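Local coordinates for phosphoribosylaminoimidazole-succinocarboxamide synthase (PDB 2CNQ), which catalyses the ATP-dependent joining of CAIR and L-aspartate to form SAICAR, a step of de novo purine biosynthesis, at residues Gly54-Lys59 with Glu103-Leu107; Asn48-Glu52 with Val285-Arg289; Tyr24-Ala28 with Leu108-His112. All blocks are in the same frame, centred on the assembly; numbering follows the deposited sequence. Where two conformers were deposited one is given.

Contact 1 of 3, residues Gly54-Lys59 with Glu103-Leu107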
loop_
_atom_site.group_PDB
_atom_site.type_symbol
_atom_site.label_atom_id
_atom_site.label_comp_id
_atom_site.label_asym_id
_atom_site.label_seq_id
_atom_site.Cartn_x
_atom_site.Cartn_y
_atom_site.Cartn_z
ATOM N N GLY A 54 10.895 1.330 4.422
ATOM C CA GLY A 54 9.837 1.784 5.269
ATOM C C GLY A 54 9.749 3.259 5.370
ATOM O O GLY A 54 8.674 3.815 5.541
ATOM N N ILE A 55 10.873 3.933 5.273
ATOM C CA ILE A 55 10.849 5.374 5.206
ATOM C C ILE A 55 10.117 5.790 3.947
ATOM O O ILE A 55 9.287 6.655 3.956
ATOM C CB ILE A 55 12.256 5.922 5.240
ATOM C CG1 ILE A 55 12.879 5.626 6.607
ATOM C CG2 ILE A 55 12.221 7.393 4.951
ATOM C CD1 ILE A 55 14.312 6.006 6.698
ATOM N N LEU A 56 10.417 5.141 2.840
ATOM C CA LEU A 56 9.741 5.468 1.596
ATOM C C LEU A 56 8.281 5.232 1.700
ATOM O O LEU A 56 7.481 6.065 1.273
ATOM C CB LEU A 56 10.363 4.683 0.484
ATOM C CG LEU A 56 9.885 5.046 -0.897
ATOM C CD1 LEU A 56 10.980 4.778 -1.858
ATOM C CD2 LEU A 56 8.667 4.291 -1.312
ATOM N N LEU A 57 7.874 4.126 2.270
ATOM C CA LEU A 57 6.451 3.864 2.364
ATOM C C LEU A 57 5.787 4.904 3.198
ATOM O O LEU A 57 4.673 5.296 2.912
ATOM C CB LEU A 57 6.202 2.520 2.968
ATOM C CG LEU A 57 6.822 1.342 2.267
ATOM C CD1 LEU A 57 6.505 0.108 3.035
ATOM C CD2 LEU A 57 6.405 1.248 0.845
ATOM N N THR A 58 6.452 5.325 4.244
ATOM C CA THR A 58 5.919 6.306 5.124
ATOM C C THR A 58 5.800 7.613 4.425
ATOM O O THR A 58 4.759 8.231 4.403
ATOM C CB THR A 58 6.799 6.421 6.353
ATOM O OG1 THR A 58 6.816 5.183 7.041
ATOM C CG2 THR A 58 6.295 7.450 7.295
ATOM N N LYS A 59 6.899 8.075 3.863
ATOM C CA LYS A 59 6.906 9.365 3.238
ATOM C C LYS A 59 5.963 9.431 2.067
ATOM O O LYS A 59 5.297 10.407 1.856
ATOM C CB LYS A 59 8.322 9.668 2.783
ATOM C CG LYS A 59 9.330 9.759 3.912
ATOM C CD LYS A 59 9.048 10.818 4.977
ATOM C CE LYS A 59 10.045 10.644 6.136
ATOM N NZ LYS A 59 10.069 11.819 7.056
ATOM N N GLU A 103 12.546 7.001 13.416
ATOM C CA GLU A 103 12.440 8.244 12.725
ATOM C C GLU A 103 12.242 8.012 11.248
ATOM O O GLU A 103 12.823 7.132 10.657
ATOM C CB GLU A 103 13.648 9.105 13.002
ATOM C CG GLU A 103 14.937 8.539 12.461
ATOM C CD GLU A 103 16.151 9.223 12.993
ATOM O OE1 GLU A 103 16.030 10.255 13.663
ATOM O OE2 GLU A 103 17.250 8.707 12.756
ATOM N N ASP A 104 11.389 8.841 10.678
ATOM C CA ASP A 104 11.085 8.887 9.264
ATOM C C ASP A 104 10.324 7.725 8.742
ATOM O O ASP A 104 9.942 7.748 7.586
ATOM C CB ASP A 104 12.339 9.112 8.437
ATOM C CG ASP A 104 12.980 10.394 8.766
ATOM O OD1 ASP A 104 14.185 10.396 9.019
ATOM O OD2 ASP A 104 12.255 11.399 8.770
ATOM N N ARG A 105 10.049 6.742 9.570
ATOM C CA ARG A 105 9.344 5.569 9.118
ATOM C C ARG A 105 8.152 5.298 9.995
ATOM O O ARG A 105 7.583 4.237 9.934
ATOM C CB ARG A 105 10.241 4.365 9.118
ATOM C CG ARG A 105 10.819 4.069 10.459
ATOM C CD ARG A 105 11.625 2.839 10.487
ATOM N NE ARG A 105 12.824 2.925 9.688
ATOM C CZ ARG A 105 13.068 2.253 8.580
ATOM N NH1 ARG A 105 12.182 1.472 8.052
ATOM N NH2 ARG A 105 14.237 2.350 7.998
ATOM N N SER A 106 7.754 6.270 10.796
ATOM C CA SER A 106 6.715 6.067 11.758
ATOM C C SER A 106 5.659 7.087 11.588
ATOM O O SER A 106 5.920 8.270 11.457
ATOM C CB SER A 106 7.271 6.171 13.159
ATOM O OG SER A 106 8.215 5.175 13.393
ATOM N N LEU A 107 4.436 6.631 11.679
ATOM C CA LEU A 107 3.302 7.511 11.704
ATOM C C LEU A 107 2.588 7.310 12.991
ATOM O O LEU A 107 2.416 6.211 13.455
ATOM C CB LEU A 107 2.373 7.234 10.546
ATOM C CG LEU A 107 3.037 7.492 9.212
ATOM C CD1 LEU A 107 2.151 7.023 8.125
ATOM C CD2 LEU A 107 3.355 8.932 9.020
#

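Contact 2 of 3, residues Asn48-Glu52 with Val285-Arg289. With SO4 (sulfate ion), chain J.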
loop_
_atom_site.group_PDB
_atom_site.type_symbol
_atom_site.label_atom_id
_atom_site.label_comp_id
_atom_site.label_asym_id
_atom_site.label_seq_id
_atom_site.Cartn_x
_atom_site.Cartn_y
_atom_site.Cartn_z
ATOM N N ASN A 48 15.861 -10.768 4.034
ATOM C CA ASN A 48 16.531 -9.531 4.138
ATOM C C ASN A 48 15.626 -8.390 3.777
ATOM O O ASN A 48 14.553 -8.539 3.246
ATOM C CB ASN A 48 17.816 -9.537 3.335
ATOM C CG ASN A 48 17.659 -9.931 1.902
ATOM O OD1 ASN A 48 16.738 -10.618 1.503
ATOM N ND2 ASN A 48 18.638 -9.528 1.109
ATOM N N SER A 49 16.070 -7.227 4.148
ATOM C CA SER A 49 15.297 -6.033 4.062
ATOM C C SER A 49 15.747 -5.177 2.892
ATOM O O SER A 49 16.757 -5.421 2.247
ATOM C CB SER A 49 15.462 -5.317 5.407
ATOM O OG SER A 49 14.599 -5.898 6.436
ATOM N N ILE A 50 14.944 -4.174 2.624
ATOM C CA ILE A 50 15.274 -3.153 1.650
ATOM C C ILE A 50 15.553 -1.912 2.463
ATOM O O ILE A 50 14.639 -1.336 3.010
ATOM C CB ILE A 50 14.125 -2.913 0.695
ATOM C CG1 ILE A 50 13.648 -4.157 -0.047
ATOM C CG2 ILE A 50 14.499 -1.827 -0.278
ATOM C CD1 ILE A 50 14.616 -4.821 -0.936
ATOM N N PRO A 51 16.793 -1.495 2.590
ATOM C CA PRO A 51 17.072 -0.396 3.485
ATOM C C PRO A 51 16.250 0.807 3.165
ATOM O O PRO A 51 16.166 1.243 2.022
ATOM C CB PRO A 51 18.556 -0.124 3.286
ATOM C CG PRO A 51 19.076 -1.458 2.900
ATOM C CD PRO A 51 18.015 -2.095 2.065
ATOM N N GLU A 52 15.653 1.349 4.194
ATOM C CA GLU A 52 14.845 2.553 4.122
ATOM C C GLU A 52 13.579 2.432 3.343
ATOM O O GLU A 52 12.880 3.388 3.185
ATOM C CB GLU A 52 15.645 3.764 3.682
ATOM C CG GLU A 52 16.755 4.103 4.652
ATOM C CD GLU A 52 17.983 3.253 4.462
ATOM O OE1 GLU A 52 18.445 3.173 3.312
ATOM O OE2 GLU A 52 18.520 2.699 5.439
ATOM N N VAL A 285 17.824 -6.645 -4.153
ATOM C CA VAL A 285 17.584 -5.621 -3.161
ATOM C C VAL A 285 17.741 -4.287 -3.794
ATOM O O VAL A 285 16.903 -3.409 -3.664
ATOM C CB VAL A 285 18.571 -5.759 -2.007
ATOM C CG1 VAL A 285 18.466 -4.583 -1.082
ATOM C CG2 VAL A 285 18.353 -7.036 -1.270
ATOM N N ASP A 286 18.851 -4.099 -4.466
ATOM C CA ASP A 286 19.168 -2.793 -4.970
ATOM C C ASP A 286 18.204 -2.381 -6.037
ATOM O O ASP A 286 17.770 -1.251 -6.072
ATOM C CB ASP A 286 20.570 -2.792 -5.514
ATOM C CG ASP A 286 21.618 -2.941 -4.441
ATOM O OD1 ASP A 286 22.773 -3.136 -4.839
ATOM O OD2 ASP A 286 21.317 -2.832 -3.249
ATOM N N ARG A 287 17.838 -3.295 -6.904
ATOM C CA ARG A 287 16.945 -2.971 -7.994
ATOM C C ARG A 287 15.560 -2.672 -7.479
ATOM O O ARG A 287 14.884 -1.802 -7.967
ATOM C CB ARG A 287 16.937 -4.114 -8.981
ATOM C CG ARG A 287 18.225 -4.145 -9.789
ATOM C CD ARG A 287 18.441 -5.454 -10.491
ATOM N NE ARG A 287 17.487 -5.628 -11.561
ATOM C CZ ARG A 287 17.335 -6.768 -12.225
ATOM N NH1 ARG A 287 18.067 -7.833 -11.920
ATOM N NH2 ARG A 287 16.436 -6.846 -13.186
ATOM N N THR A 288 15.152 -3.420 -6.481
ATOM C CA THR A 288 13.869 -3.157 -5.885
ATOM C C THR A 288 13.870 -1.795 -5.249
ATOM O O THR A 288 12.973 -1.008 -5.435
ATOM C CB THR A 288 13.566 -4.205 -4.831
ATOM O OG1 THR A 288 13.503 -5.470 -5.464
ATOM C CG2 THR A 288 12.255 -3.965 -4.187
ATOM N N ARG A 289 14.888 -1.522 -4.459
ATOM C CA ARG A 289 14.979 -0.277 -3.777
ATOM C C ARG A 289 14.925 0.855 -4.778
ATOM O O ARG A 289 14.245 1.838 -4.588
ATOM C CB ARG A 289 16.247 -0.233 -2.980
ATOM C CG ARG A 289 16.294 0.919 -2.020
ATOM C CD ARG A 289 17.562 0.865 -1.233
ATOM N NE ARG A 289 17.629 1.870 -0.211
ATOM C CZ ARG A 289 18.101 3.085 -0.377
ATOM N NH1 ARG A 289 18.551 3.487 -1.526
ATOM N NH2 ARG A 289 18.118 3.901 0.651
HETATM S S SO4 J . 20.266 6.516 -0.990
HETATM O O1 SO4 J . 21.523 5.818 -0.731
HETATM O O2 SO4 J . 20.506 7.947 -1.098
HETATM O O3 SO4 J . 19.655 5.962 -2.182
HETATM O O4 SO4 J . 19.359 6.322 0.136
#

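Contact 3 of 3, residues Tyr24-Ala28 with Leu108-His112. With ADP (adenosine-5'-diphosphate), chain B.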
loop_
_atom_site.group_PDB
_atom_site.type_symbol
_atom_site.label_atom_id
_atom_site.label_comp_id
_atom_site.label_asym_id
_atom_site.label_seq_id
_atom_site.Cartn_x
_atom_site.Cartn_y
_atom_site.Cartn_z
ATOM N N TYR A 24 2.684 -0.222 17.501
ATOM C CA TYR A 24 2.676 -0.135 18.937
ATOM C C TYR A 24 1.527 0.713 19.384
ATOM O O TYR A 24 1.073 1.602 18.677
ATOM C CB TYR A 24 3.958 0.499 19.428
ATOM C CG TYR A 24 5.151 -0.337 19.144
ATOM C CD1 TYR A 24 5.611 -1.238 20.072
ATOM C CD2 TYR A 24 5.797 -0.251 17.934
ATOM C CE1 TYR A 24 6.697 -2.004 19.822
ATOM C CE2 TYR A 24 6.882 -1.023 17.671
ATOM C CZ TYR A 24 7.310 -1.909 18.606
ATOM O OH TYR A 24 8.392 -2.700 18.398
ATOM N N GLU A 25 1.117 0.500 20.612
ATOM C CA GLU A 25 0.067 1.284 21.197
ATOM C C GLU A 25 0.643 2.436 21.918
ATOM O O GLU A 25 1.370 2.271 22.893
ATOM C CB GLU A 25 -0.713 0.434 22.159
ATOM C CG GLU A 25 -1.664 1.225 22.991
ATOM C CD GLU A 25 -2.463 0.324 23.856
ATOM O OE1 GLU A 25 -3.143 -0.600 23.339
ATOM O OE2 GLU A 25 -2.354 0.478 25.063
ATOM N N VAL A 26 0.316 3.614 21.466
ATOM C CA VAL A 26 0.715 4.815 22.150
ATOM C C VAL A 26 -0.223 5.072 23.279
ATOM O O VAL A 26 0.189 5.439 24.365
ATOM C CB VAL A 26 0.800 5.960 21.177
ATOM C CG1 VAL A 26 1.081 7.254 21.882
ATOM C CG2 VAL A 26 1.893 5.677 20.189
ATOM N N ASP A 27 -1.502 4.947 23.014
ATOM C CA ASP A 27 -2.466 5.064 24.035
ATOM C C ASP A 27 -3.681 4.411 23.519
ATOM O O ASP A 27 -3.682 3.755 22.470
ATOM C CB ASP A 27 -2.690 6.524 24.441
ATOM C CG ASP A 27 -3.189 7.381 23.328
ATOM O OD1 ASP A 27 -2.824 8.537 23.320
ATOM O OD2 ASP A 27 -3.931 6.917 22.442
ATOM N N ALA A 28 -4.743 4.546 24.266
ATOM C CA ALA A 28 -5.920 3.840 23.929
ATOM C C ALA A 28 -6.396 4.091 22.523
ATOM O O ALA A 28 -7.031 3.248 21.945
ATOM C CB ALA A 28 -7.008 4.176 24.921
ATOM N N LEU A 108 2.144 8.400 13.547
ATOM C CA LEU A 108 1.270 8.386 14.684
ATOM C C LEU A 108 -0.114 8.430 14.111
ATOM O O LEU A 108 -0.446 9.369 13.411
ATOM C CB LEU A 108 1.551 9.600 15.532
ATOM C CG LEU A 108 0.853 9.634 16.838
ATOM C CD1 LEU A 108 1.393 8.576 17.741
ATOM C CD2 LEU A 108 1.021 10.991 17.440
ATOM N N VAL A 109 -0.883 7.395 14.362
ATOM C CA VAL A 109 -2.151 7.271 13.712
ATOM C C VAL A 109 -3.190 6.957 14.719
ATOM O O VAL A 109 -2.964 6.376 15.755
ATOM C CB VAL A 109 -2.132 6.204 12.612
ATOM C CG1 VAL A 109 -1.037 6.516 11.607
ATOM C CG2 VAL A 109 -1.972 4.843 13.144
ATOM N N HIS A 110 -4.384 7.345 14.381
ATOM C CA HIS A 110 -5.512 6.986 15.140
ATOM C C HIS A 110 -5.873 5.557 14.845
ATOM O O HIS A 110 -5.944 5.148 13.712
ATOM C CB HIS A 110 -6.673 7.853 14.697
ATOM C CG HIS A 110 -6.515 9.287 15.050
ATOM N ND1 HIS A 110 -6.697 9.747 16.332
ATOM C CD2 HIS A 110 -6.207 10.368 14.296
ATOM C CE1 HIS A 110 -6.492 11.052 16.354
ATOM N NE2 HIS A 110 -6.218 11.459 15.128
ATOM N N LYS A 111 -6.122 4.805 15.881
ATOM C CA LYS A 111 -6.641 3.477 15.737
ATOM C C LYS A 111 -8.011 3.615 15.163
ATOM O O LYS A 111 -8.827 4.323 15.695
ATOM C CB LYS A 111 -6.536 2.824 17.112
ATOM C CG LYS A 111 -6.865 1.372 17.136
ATOM C CD LYS A 111 -6.883 0.784 18.566
ATOM C CE LYS A 111 -5.767 1.267 19.581
ATOM N NZ LYS A 111 -5.863 0.817 21.099
ATOM N N HIS A 112 -8.296 2.926 14.095
ATOM C CA HIS A 112 -9.613 2.971 13.531
ATOM C C HIS A 112 -10.135 1.608 13.388
ATOM O O HIS A 112 -9.405 0.663 13.173
ATOM C CB HIS A 112 -9.612 3.645 12.176
ATOM C CG HIS A 112 -9.679 5.116 12.284
ATOM N ND1 HIS A 112 -10.821 5.749 12.701
ATOM C CD2 HIS A 112 -8.760 6.080 12.079
ATOM C CE1 HIS A 112 -10.606 7.044 12.742
ATOM N NE2 HIS A 112 -9.363 7.270 12.378
HETATM P PB ADP B . -0.028 -6.544 6.598
HETATM O O1B ADP B . -0.115 -5.856 5.317
HETATM O O2B ADP B . -1.315 -7.115 7.020
HETATM O O3B ADP B . 0.990 -7.564 6.761
HETATM P PA ADP B . 1.261 -4.209 7.615
HETATM O O1A ADP B . 0.980 -3.409 6.421
HETATM O O2A ADP B . 2.620 -4.660 7.866
HETATM O O3A ADP B . 0.282 -5.437 7.693
HETATM O "O5'" ADP B . 0.811 -3.444 8.910
HETATM C "C5'" ADP B . -0.282 -2.558 8.995
HETATM C "C4'" ADP B . -1.386 -3.208 9.773
HETATM O "O4'" ADP B . -2.070 -2.153 10.446
HETATM C "C3'" ADP B . -2.420 -3.876 8.921
HETATM O "O3'" ADP B . -3.080 -4.876 9.657
HETATM C "C2'" ADP B . -3.403 -2.762 8.679
HETATM O "O2'" ADP B . -4.665 -3.203 8.288
HETATM C "C1'" ADP B . -3.415 -2.123 10.015
HETATM N N9 ADP B . -3.839 -0.756 10.067
HETATM C C8 ADP B . -3.573 0.198 9.172
HETATM N N7 ADP B . -4.007 1.374 9.542
HETATM C C5 ADP B . -4.588 1.162 10.733
HETATM C C6 ADP B . -5.221 1.994 11.686
HETATM N N6 ADP B . -5.337 3.292 11.488
HETATM N N1 ADP B . -5.767 1.443 12.764
HETATM C C2 ADP B . -5.610 0.141 12.975
HETATM N N3 ADP B . -4.969 -0.723 12.201
HETATM C C4 ADP B . -4.474 -0.197 11.082
#

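Contact 1 of 3, residues Gly54-Lys59 with Glu103-Leu107
A helix here packs against the start of strand 106-110, next to strand 30-35 in the N-terminal antiparallel sheet. Residues 54-59 form the first turns of helix 53-67. Residues 103-105 lead into strand 106-110, whose first residues are S106 and L107. E103 stays at the margin. D104 O receives a CA-H...O contact from I55 CA at 3.5 Å, and its carboxylate makes a salt bridge, with D104 OD2 2.8 Å from K59 NZ. R105 lies closest in backbone terms, with its CA 4.2 Å from I55 CA. I55 CG1 covers one face of its guanidinium, and R105 NH1 makes a salt bridge with D37. G54 CA comes to 3.7 Å from R105 NH1, so a CB there would clash. The S106 CA-to-CB bond points away from the helix, and its OG hydrogen-bonds L102 O. S106 and L107 also line a pocket, apart from those holding ADP, where AMZ or AMP is bound. L107 turns back to the helix, where its CD2 meets T58 CG2 at 3.7 Å. T58 OG1 hydrogen-bonds G54 O at 2.8 Å, within the helix.

Contact 2 of 3, residues Asn48-Glu52 with Val285-Arg289
Residues 48-52 form an irregular run leading into helix 53-67. They lie across one side of helix 282-300, near the C terminus. N48 begins the contact: its ND2 is 3.5 Å from V285 CG2, while its OD1 takes a hydrogen bond from the backbone N of M280. S49 turns its side chain away, and its OG hydrogen-bonds T4 OG1. I50 fills the apolar centre. Its CD1 lies 3.9 Å from V285 CG1 and 4.1 Å from T288 CB, and its CG2 packs 3.6 Å from R289 CB. P51 adds its ring, with CD 4.0 Å from V285 CG1. It also offers its carbonyl, and R289 NE donates to P51 O at 2.7 Å. E52, the N-cap residue of helix 53-67, forms a salt bridge through OE1, 2.8 Å from R289 NH2. The extended R289 side chain thus joins the loop at two successive residues. Its NH1 and NH2 also hold a sulfate, probably from the crystallisation liquor, which W304 NE1 binds as well. The contact therefore ties the entry to helix 53-67 onto helix 282-300, whose T288 and R287 side chains touch F262 of helix 261-269.

Contact 3 of 3, residues Tyr24-Ala28 with Leu108-His112
K111 has the largest buried area in this surface contact. It lies just past the end of strand 106-110 and reaches across to the turn between strands 21-25 and 30-35. Its NZ donates a hydrogen bond to A28 O at 2.8 Å. A long salt bridge adds to this, with E25 OE1 3.8 Å from K111 NZ. The amine thus reaches E25, through the long salt bridge, and A28 in the turn. L108 makes the apolar part. Its CD1 packs 3.8 Å from V26 CG2, where the chain turns a corner. V26 and D27 form a classic beta bulge opposite T30, and D27 OD2 also hydrogen-bonds T30 and G29. The nearest CA atoms, those of A28 and K111, are still 8.2 Å apart, so side chains span the gap between the two segments. Both bridging residues sit beside bound nucleotides. L108 N hydrogen-bonds AMZ in the AMZ/AMP pocket. K111 lies between two backbone contacts to the adenine of ADP: ADP N6 donates to H110 O at 3.0 Å, and H112 N donates to ADP N1 at 3.2 Å. This recognition by the carbonyl of one residue and the amide two residues on resembles that of the kinase hinge. In the antiparallel sheet, strand 30-35 lies between strands 21-25 and 106-110, and the contact bridges its two neighbours at one end.

From the N terminus, the chain first supplies residues 24-28, then 48-52, then 54-59. Residues 103-107 return to 54-59 and close the loop of contact 1. Residues 108-112 follow directly and close contact 3, so contact 1 nests inside it. Contact 2 closes much later, when residues 285-289 reach 48-52. Contact 1 nests inside that loop too, while contacts 2 and 3 cross. Contacts 1 and 3 share strand 106-110. Contacts 1 and 2 touch, with R105 NH2 3.9 Å from E52 CA; contacts 2 and 3 do not. Together they link the N-terminal sheet, helix 53-67 and helix 282-300.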